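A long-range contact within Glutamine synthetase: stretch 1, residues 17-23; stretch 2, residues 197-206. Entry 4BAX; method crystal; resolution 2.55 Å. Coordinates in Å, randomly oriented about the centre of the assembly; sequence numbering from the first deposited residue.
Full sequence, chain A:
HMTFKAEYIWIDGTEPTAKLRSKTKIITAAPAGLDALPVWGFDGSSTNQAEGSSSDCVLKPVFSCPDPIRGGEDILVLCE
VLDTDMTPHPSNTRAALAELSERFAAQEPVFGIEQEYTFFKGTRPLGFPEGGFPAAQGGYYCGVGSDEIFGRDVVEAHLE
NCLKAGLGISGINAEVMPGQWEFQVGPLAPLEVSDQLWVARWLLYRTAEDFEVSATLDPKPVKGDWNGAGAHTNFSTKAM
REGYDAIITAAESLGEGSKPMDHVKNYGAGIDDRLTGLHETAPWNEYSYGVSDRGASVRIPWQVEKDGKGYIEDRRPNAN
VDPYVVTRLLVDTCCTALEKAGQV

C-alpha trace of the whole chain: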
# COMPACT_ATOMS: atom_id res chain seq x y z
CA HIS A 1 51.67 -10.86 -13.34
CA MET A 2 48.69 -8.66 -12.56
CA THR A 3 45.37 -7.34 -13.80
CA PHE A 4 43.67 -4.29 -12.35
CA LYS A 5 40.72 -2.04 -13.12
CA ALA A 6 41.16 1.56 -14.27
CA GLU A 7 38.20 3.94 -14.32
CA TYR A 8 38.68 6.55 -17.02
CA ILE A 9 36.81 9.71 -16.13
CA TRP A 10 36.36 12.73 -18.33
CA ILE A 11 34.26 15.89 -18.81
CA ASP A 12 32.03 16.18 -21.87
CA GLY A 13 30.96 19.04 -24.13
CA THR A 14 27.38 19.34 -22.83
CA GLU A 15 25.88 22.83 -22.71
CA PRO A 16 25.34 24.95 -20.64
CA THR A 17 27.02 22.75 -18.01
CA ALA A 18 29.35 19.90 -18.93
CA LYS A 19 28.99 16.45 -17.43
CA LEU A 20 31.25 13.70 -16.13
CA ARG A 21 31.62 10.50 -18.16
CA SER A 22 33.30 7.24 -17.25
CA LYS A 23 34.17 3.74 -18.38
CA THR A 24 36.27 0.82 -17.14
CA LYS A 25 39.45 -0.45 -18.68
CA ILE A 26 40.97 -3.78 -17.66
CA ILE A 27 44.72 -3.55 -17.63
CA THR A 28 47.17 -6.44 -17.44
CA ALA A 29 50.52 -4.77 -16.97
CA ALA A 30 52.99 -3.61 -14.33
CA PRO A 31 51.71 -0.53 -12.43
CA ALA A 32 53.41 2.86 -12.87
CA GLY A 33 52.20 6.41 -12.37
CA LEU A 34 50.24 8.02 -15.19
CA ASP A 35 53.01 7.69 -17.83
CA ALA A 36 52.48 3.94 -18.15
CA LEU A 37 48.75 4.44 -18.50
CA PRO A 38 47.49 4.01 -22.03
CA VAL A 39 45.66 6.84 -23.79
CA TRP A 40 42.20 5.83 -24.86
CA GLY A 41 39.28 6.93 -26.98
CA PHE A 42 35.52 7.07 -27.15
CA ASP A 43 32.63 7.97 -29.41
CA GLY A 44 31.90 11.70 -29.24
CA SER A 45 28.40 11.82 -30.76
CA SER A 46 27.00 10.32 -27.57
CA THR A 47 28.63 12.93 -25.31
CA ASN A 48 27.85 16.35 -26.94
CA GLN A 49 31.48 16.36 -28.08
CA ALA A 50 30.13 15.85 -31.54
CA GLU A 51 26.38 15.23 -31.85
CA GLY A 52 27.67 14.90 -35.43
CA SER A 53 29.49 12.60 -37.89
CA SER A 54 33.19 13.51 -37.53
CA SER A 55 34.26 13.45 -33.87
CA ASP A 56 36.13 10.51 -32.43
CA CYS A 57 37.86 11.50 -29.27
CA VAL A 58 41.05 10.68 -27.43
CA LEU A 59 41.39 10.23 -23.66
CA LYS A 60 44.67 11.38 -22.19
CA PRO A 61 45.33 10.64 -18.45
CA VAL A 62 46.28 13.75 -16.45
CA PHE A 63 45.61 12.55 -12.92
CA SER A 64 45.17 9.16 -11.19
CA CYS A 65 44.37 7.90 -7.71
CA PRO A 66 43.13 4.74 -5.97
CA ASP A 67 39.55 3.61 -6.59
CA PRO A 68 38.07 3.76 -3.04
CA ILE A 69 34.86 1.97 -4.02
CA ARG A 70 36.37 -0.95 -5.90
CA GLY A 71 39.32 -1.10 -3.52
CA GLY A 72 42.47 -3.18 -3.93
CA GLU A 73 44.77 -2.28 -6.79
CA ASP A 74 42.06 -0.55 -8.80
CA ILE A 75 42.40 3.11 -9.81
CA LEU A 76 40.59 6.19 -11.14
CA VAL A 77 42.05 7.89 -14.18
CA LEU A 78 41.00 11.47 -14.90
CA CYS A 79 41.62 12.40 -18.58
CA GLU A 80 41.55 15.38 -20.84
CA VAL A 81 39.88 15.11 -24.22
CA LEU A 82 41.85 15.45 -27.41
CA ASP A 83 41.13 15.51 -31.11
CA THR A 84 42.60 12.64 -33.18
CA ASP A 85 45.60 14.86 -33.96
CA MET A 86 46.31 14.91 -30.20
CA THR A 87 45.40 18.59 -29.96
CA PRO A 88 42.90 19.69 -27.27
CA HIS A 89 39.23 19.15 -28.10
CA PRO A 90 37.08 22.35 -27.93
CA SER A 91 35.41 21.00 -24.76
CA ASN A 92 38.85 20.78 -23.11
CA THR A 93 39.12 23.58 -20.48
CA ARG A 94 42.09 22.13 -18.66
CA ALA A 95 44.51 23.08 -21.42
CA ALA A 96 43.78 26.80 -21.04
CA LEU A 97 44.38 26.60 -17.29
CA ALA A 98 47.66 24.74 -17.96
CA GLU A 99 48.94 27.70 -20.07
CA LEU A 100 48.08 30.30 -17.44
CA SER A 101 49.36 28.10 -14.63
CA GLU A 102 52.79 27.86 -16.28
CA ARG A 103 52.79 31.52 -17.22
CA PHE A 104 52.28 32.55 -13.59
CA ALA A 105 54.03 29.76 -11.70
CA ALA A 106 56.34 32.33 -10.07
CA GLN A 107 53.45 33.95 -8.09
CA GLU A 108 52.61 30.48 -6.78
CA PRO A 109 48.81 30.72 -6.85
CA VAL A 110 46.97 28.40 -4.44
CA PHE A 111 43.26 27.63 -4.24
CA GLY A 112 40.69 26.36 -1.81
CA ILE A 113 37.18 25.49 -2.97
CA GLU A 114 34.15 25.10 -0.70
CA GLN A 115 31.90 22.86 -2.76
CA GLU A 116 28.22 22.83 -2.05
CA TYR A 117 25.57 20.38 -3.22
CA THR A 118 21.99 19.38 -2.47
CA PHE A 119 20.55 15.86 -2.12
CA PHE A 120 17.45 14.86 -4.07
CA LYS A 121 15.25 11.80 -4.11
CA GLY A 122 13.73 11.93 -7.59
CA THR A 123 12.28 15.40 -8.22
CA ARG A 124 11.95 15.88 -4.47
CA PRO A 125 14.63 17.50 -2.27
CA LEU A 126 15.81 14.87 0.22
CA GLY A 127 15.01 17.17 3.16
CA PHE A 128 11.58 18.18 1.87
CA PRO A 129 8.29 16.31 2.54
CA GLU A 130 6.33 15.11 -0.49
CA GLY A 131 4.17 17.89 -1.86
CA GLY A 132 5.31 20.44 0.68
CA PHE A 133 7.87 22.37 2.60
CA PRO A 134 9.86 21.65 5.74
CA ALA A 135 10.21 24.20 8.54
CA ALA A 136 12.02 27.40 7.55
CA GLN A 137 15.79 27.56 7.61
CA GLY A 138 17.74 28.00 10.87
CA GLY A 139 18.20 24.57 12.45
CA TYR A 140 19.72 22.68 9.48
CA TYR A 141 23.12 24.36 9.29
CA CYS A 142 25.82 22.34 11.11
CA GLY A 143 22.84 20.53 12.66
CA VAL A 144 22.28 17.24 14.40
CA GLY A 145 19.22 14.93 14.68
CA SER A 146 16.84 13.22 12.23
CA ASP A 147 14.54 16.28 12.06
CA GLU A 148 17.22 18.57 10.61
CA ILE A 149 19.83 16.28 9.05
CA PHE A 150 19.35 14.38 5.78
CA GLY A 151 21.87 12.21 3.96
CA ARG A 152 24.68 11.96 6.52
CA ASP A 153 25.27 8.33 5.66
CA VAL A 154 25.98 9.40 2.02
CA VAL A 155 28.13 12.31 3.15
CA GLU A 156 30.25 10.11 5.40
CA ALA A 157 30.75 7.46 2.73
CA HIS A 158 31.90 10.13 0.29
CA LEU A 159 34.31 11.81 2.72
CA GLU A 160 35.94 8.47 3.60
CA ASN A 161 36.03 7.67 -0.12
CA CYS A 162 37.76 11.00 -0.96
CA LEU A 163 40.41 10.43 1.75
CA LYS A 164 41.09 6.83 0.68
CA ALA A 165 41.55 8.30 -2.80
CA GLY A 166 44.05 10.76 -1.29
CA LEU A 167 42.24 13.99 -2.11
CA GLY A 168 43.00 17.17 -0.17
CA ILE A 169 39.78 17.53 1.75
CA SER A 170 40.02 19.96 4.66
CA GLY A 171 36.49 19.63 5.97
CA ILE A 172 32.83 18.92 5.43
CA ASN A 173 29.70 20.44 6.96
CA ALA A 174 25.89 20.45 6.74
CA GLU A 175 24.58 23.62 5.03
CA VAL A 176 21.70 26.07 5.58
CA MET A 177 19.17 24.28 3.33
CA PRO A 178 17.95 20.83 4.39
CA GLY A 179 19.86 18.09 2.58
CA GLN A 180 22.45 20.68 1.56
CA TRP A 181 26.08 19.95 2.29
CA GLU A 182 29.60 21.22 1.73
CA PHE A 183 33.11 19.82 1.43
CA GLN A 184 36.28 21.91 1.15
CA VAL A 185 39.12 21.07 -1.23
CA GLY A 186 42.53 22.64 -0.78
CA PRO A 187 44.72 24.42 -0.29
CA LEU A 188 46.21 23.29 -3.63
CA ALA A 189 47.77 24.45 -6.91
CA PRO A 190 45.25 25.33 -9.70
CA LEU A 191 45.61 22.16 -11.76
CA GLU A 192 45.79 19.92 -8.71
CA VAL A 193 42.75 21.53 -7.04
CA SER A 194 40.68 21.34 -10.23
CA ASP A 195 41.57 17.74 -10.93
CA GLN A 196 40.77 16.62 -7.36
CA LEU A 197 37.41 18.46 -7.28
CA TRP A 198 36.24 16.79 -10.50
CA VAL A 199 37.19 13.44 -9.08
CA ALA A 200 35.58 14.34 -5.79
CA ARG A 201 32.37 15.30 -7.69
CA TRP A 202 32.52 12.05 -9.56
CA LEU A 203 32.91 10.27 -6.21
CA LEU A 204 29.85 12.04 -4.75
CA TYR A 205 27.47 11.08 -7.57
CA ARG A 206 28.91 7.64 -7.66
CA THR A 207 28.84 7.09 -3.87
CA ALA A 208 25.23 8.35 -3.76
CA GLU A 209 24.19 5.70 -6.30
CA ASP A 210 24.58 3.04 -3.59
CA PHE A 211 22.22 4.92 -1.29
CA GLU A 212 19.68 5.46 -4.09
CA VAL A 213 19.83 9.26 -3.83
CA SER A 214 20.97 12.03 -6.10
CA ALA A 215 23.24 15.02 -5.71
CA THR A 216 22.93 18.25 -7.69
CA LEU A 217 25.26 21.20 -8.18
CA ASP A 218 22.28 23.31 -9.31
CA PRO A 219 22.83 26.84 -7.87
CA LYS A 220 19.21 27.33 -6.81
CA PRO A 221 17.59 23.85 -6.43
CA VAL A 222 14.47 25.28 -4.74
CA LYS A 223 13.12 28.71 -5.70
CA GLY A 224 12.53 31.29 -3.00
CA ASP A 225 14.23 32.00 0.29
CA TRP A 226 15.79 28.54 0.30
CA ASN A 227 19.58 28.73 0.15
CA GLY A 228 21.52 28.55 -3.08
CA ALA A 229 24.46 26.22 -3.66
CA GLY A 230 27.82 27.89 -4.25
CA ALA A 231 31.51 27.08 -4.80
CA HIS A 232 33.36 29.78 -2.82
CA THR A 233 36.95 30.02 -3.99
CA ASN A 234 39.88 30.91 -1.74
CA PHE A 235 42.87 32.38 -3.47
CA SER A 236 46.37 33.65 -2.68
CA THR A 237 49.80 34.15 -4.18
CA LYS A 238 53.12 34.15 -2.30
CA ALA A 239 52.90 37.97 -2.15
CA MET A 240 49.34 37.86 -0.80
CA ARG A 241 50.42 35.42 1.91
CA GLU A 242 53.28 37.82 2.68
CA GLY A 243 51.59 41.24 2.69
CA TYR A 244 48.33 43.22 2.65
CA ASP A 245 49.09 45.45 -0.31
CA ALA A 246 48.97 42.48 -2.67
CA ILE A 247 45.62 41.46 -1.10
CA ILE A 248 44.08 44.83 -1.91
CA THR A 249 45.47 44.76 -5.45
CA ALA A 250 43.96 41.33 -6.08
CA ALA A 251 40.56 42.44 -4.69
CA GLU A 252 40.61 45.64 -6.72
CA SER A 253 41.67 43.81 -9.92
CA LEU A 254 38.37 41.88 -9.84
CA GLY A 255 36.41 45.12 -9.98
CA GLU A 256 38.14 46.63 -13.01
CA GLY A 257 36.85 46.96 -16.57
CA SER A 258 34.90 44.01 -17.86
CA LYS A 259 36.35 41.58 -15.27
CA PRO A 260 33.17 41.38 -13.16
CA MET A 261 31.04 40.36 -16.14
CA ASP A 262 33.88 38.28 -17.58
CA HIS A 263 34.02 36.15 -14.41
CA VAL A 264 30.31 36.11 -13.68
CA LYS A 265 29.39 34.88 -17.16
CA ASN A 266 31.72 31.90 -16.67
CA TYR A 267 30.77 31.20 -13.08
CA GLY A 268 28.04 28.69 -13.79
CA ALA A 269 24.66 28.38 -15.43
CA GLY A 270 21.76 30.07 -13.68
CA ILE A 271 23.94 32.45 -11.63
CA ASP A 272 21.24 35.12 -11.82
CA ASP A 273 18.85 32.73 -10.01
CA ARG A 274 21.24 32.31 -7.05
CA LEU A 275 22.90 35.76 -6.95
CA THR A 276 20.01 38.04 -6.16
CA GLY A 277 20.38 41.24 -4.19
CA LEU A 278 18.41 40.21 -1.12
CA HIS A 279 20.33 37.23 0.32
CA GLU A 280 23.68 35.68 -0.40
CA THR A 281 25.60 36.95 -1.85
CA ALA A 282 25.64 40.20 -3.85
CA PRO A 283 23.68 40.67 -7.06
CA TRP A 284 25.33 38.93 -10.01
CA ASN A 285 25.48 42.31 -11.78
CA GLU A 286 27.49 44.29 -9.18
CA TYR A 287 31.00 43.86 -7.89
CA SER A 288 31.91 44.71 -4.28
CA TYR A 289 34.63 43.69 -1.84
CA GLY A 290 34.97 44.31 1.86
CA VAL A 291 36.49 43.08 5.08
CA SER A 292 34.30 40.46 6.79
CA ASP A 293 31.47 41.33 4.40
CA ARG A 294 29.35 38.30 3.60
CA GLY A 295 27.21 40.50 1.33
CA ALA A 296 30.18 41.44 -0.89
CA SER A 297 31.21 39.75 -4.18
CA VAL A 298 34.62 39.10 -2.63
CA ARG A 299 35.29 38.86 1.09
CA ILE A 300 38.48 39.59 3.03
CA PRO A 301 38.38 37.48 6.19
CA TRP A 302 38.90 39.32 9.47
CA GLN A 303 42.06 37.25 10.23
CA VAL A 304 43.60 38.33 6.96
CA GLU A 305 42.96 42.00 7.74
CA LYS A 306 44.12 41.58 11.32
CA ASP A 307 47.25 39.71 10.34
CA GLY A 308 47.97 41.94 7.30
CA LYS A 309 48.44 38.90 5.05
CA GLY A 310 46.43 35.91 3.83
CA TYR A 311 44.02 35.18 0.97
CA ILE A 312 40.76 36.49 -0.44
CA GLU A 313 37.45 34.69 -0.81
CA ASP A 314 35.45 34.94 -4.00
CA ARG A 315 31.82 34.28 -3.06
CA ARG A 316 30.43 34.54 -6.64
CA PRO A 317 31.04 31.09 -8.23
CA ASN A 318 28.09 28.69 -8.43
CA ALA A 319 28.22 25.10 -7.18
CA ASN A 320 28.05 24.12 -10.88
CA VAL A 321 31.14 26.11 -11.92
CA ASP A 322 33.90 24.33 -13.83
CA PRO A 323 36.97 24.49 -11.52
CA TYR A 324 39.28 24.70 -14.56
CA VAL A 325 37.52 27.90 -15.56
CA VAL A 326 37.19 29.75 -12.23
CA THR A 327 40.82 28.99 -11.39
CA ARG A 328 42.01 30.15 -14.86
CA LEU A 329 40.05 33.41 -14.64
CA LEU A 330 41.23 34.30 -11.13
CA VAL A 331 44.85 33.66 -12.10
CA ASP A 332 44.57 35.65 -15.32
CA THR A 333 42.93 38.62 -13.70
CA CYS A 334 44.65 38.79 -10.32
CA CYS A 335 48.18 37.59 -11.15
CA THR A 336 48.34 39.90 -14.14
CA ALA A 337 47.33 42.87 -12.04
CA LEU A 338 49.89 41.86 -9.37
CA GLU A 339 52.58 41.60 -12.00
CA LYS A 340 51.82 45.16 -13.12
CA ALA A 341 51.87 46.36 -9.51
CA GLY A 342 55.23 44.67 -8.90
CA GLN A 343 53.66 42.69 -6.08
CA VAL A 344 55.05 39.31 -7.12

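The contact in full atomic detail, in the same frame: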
# COMPACT_ATOMS: atom_id res chain seq x y z
N THR A 17 26.10 23.32 -18.99
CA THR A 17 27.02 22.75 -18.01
C THR A 17 27.45 21.37 -18.45
O THR A 17 26.61 20.48 -18.63
CB THR A 17 26.39 22.70 -16.63
OG1 THR A 17 26.02 24.03 -16.24
CG2 THR A 17 27.39 22.17 -15.63
N ALA A 18 28.76 21.17 -18.52
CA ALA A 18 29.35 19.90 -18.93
C ALA A 18 29.22 18.85 -17.86
O ALA A 18 29.17 19.17 -16.67
CB ALA A 18 30.80 20.09 -19.34
N LYS A 19 29.23 17.59 -18.30
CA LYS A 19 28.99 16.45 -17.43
C LYS A 19 30.16 15.46 -17.42
O LYS A 19 30.95 15.36 -18.38
CB LYS A 19 27.73 15.71 -17.87
CG LYS A 19 26.52 16.62 -18.10
CD LYS A 19 25.38 15.86 -18.79
CE LYS A 19 25.07 14.50 -18.11
NZ LYS A 19 24.24 14.60 -16.86
N LEU A 20 30.28 14.77 -16.30
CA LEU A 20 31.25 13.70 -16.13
C LEU A 20 30.84 12.45 -16.92
O LEU A 20 29.66 12.14 -17.03
CB LEU A 20 31.45 13.36 -14.67
CG LEU A 20 32.18 14.43 -13.87
CD1 LEU A 20 31.69 14.36 -12.44
CD2 LEU A 20 33.70 14.22 -13.96
N ARG A 21 31.81 11.79 -17.52
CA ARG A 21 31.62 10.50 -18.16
C ARG A 21 32.70 9.52 -17.67
O ARG A 21 33.81 9.92 -17.27
CB ARG A 21 31.63 10.60 -19.69
CG ARG A 21 30.73 11.70 -20.24
CD ARG A 21 29.27 11.32 -20.19
NE ARG A 21 28.46 12.36 -20.78
CZ ARG A 21 27.27 12.15 -21.34
NH1 ARG A 21 26.78 10.91 -21.39
NH2 ARG A 21 26.59 13.16 -21.87
N SER A 22 32.35 8.24 -17.67
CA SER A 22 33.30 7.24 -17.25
C SER A 22 33.06 5.87 -17.86
O SER A 22 31.92 5.52 -18.22
CB SER A 22 33.36 7.17 -15.72
OG SER A 22 32.50 6.17 -15.23
N LYS A 23 34.17 5.17 -18.09
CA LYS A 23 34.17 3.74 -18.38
C LYS A 23 35.40 3.02 -17.80
O LYS A 23 36.42 3.64 -17.46
CB LYS A 23 34.00 3.46 -19.87
CG LYS A 23 34.80 4.30 -20.78
CD LYS A 23 34.58 3.86 -22.21
CE LYS A 23 35.35 4.77 -23.15
NZ LYS A 23 35.96 4.02 -24.27
N LEU A 197 38.82 18.09 -7.40
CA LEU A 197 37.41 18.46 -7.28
C LEU A 197 36.51 17.70 -8.26
O LEU A 197 35.39 17.26 -7.90
CB LEU A 197 37.24 19.98 -7.46
CG LEU A 197 35.80 20.50 -7.40
CD1 LEU A 197 35.11 20.04 -6.11
CD2 LEU A 197 35.72 22.02 -7.50
N TRP A 198 36.99 17.54 -9.50
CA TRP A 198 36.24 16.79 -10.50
C TRP A 198 36.09 15.34 -10.08
O TRP A 198 35.01 14.74 -10.18
CB TRP A 198 36.91 16.87 -11.88
CG TRP A 198 36.41 18.02 -12.69
CD1 TRP A 198 37.16 19.06 -13.22
CD2 TRP A 198 35.06 18.30 -13.01
NE1 TRP A 198 36.33 19.94 -13.88
CE2 TRP A 198 35.04 19.51 -13.76
CE3 TRP A 198 33.84 17.65 -12.75
CZ2 TRP A 198 33.85 20.06 -14.26
CZ3 TRP A 198 32.66 18.21 -13.23
CH2 TRP A 198 32.68 19.40 -13.98
N VAL A 199 37.18 14.80 -9.55
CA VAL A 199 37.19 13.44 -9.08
C VAL A 199 36.30 13.32 -7.84
O VAL A 199 35.52 12.37 -7.69
CB VAL A 199 38.61 12.95 -8.82
CG1 VAL A 199 38.57 11.60 -8.13
CG2 VAL A 199 39.40 12.88 -10.13
N ALA A 200 36.40 14.32 -6.97
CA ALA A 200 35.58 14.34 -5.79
C ALA A 200 34.07 14.45 -6.14
O ALA A 200 33.22 13.82 -5.49
CB ALA A 200 36.02 15.46 -4.83
N ARG A 201 33.75 15.22 -7.18
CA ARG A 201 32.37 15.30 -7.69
C ARG A 201 31.96 13.93 -8.21
O ARG A 201 30.86 13.43 -7.92
CB ARG A 201 32.23 16.33 -8.81
CG ARG A 201 32.06 17.78 -8.34
CD ARG A 201 32.61 18.76 -9.39
NE ARG A 201 32.35 20.16 -9.06
CZ ARG A 201 32.07 21.13 -9.93
NH1 ARG A 201 32.00 20.88 -11.24
NH2 ARG A 201 31.85 22.37 -9.49
N TRP A 202 32.84 13.33 -8.98
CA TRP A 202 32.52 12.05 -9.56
C TRP A 202 32.28 11.05 -8.42
O TRP A 202 31.35 10.23 -8.50
CB TRP A 202 33.64 11.57 -10.51
CG TRP A 202 33.29 10.27 -11.18
CD1 TRP A 202 32.62 10.12 -12.38
CD2 TRP A 202 33.56 8.93 -10.70
NE1 TRP A 202 32.46 8.77 -12.66
CE2 TRP A 202 33.03 8.03 -11.66
CE3 TRP A 202 34.18 8.41 -9.56
CZ2 TRP A 202 33.13 6.64 -11.51
CZ3 TRP A 202 34.27 7.04 -9.43
CH2 TRP A 202 33.75 6.17 -10.40
N LEU A 203 33.07 11.15 -7.36
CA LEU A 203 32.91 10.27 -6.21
C LEU A 203 31.59 10.50 -5.46
O LEU A 203 31.01 9.56 -4.90
CB LEU A 203 34.10 10.43 -5.26
CG LEU A 203 35.39 9.71 -5.67
CD1 LEU A 203 36.53 10.15 -4.75
CD2 LEU A 203 35.23 8.19 -5.60
N LEU A 204 31.11 11.75 -5.43
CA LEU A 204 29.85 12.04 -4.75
C LEU A 204 28.65 11.40 -5.45
O LEU A 204 27.88 10.65 -4.84
CB LEU A 204 29.65 13.55 -4.60
CG LEU A 204 28.30 13.94 -3.95
CD1 LEU A 204 28.17 13.57 -2.45
CD2 LEU A 204 28.03 15.43 -4.17
N TYR A 205 28.56 11.63 -6.77
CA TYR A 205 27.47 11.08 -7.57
C TYR A 205 27.50 9.59 -7.48
O TYR A 205 26.48 8.93 -7.30
CB TYR A 205 27.67 11.45 -9.03
CG TYR A 205 27.59 12.90 -9.38
CD1 TYR A 205 26.52 13.70 -8.96
CD2 TYR A 205 28.57 13.48 -10.17
CE1 TYR A 205 26.47 15.05 -9.33
CE2 TYR A 205 28.52 14.80 -10.53
CZ TYR A 205 27.48 15.58 -10.12
OH TYR A 205 27.47 16.91 -10.51
N ARG A 206 28.70 9.07 -7.65
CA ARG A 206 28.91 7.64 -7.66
C ARG A 206 28.64 6.97 -6.30
O ARG A 206 27.94 5.96 -6.25
CB ARG A 206 30.30 7.33 -8.21
CG ARG A 206 30.75 5.90 -8.10
CD ARG A 206 30.08 4.99 -9.07
NE ARG A 206 30.55 3.62 -8.92
CZ ARG A 206 30.09 2.78 -8.00
NH1 ARG A 206 29.16 3.18 -7.13
NH2 ARG A 206 30.57 1.54 -7.93

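A single leucine carries most of this contact: Leu20 touches four residues of the helix, and no hydrogen bond crosses between the stretches. The example illustrates a general principle, that a strand can pack against a helix distant in sequence chiefly through one well-placed apolar side chain, here joining segments some 180 residues apart in sequence.

The strand 20–23 runs across the helix at 74°, their axes 9.9 Å apart at closest approach, so only a short piece of strand lies near it. Alternation does the rest. Leu20 and Ser22 direct their CA-to-CB bonds toward the helix, whereas those of Lys19 and Arg21 point away.

The branched end of Leu20 packs among Trp198, Trp202 and Tyr205. Leu20 CD2 packs 3.6 Å from CE3 of Trp198, whose side chain leaves the helix sideways but brings its ring end nearer. Leu20 CD1 sits 3.9 Å from CB of Trp202 and 3.7 Å from CE2 of Tyr205, near the plane of the tyrosine ring and at its edge. Spacings of four and three residues place these partners along one side of the helix.

Ser22 extends the contact: its CB lies 3.6 Å from NE1 of Trp202. Its OG is hydrogen-bonded elsewhere in the structure. Close packing of shapes, rather than polar pairing, thus defines the interface.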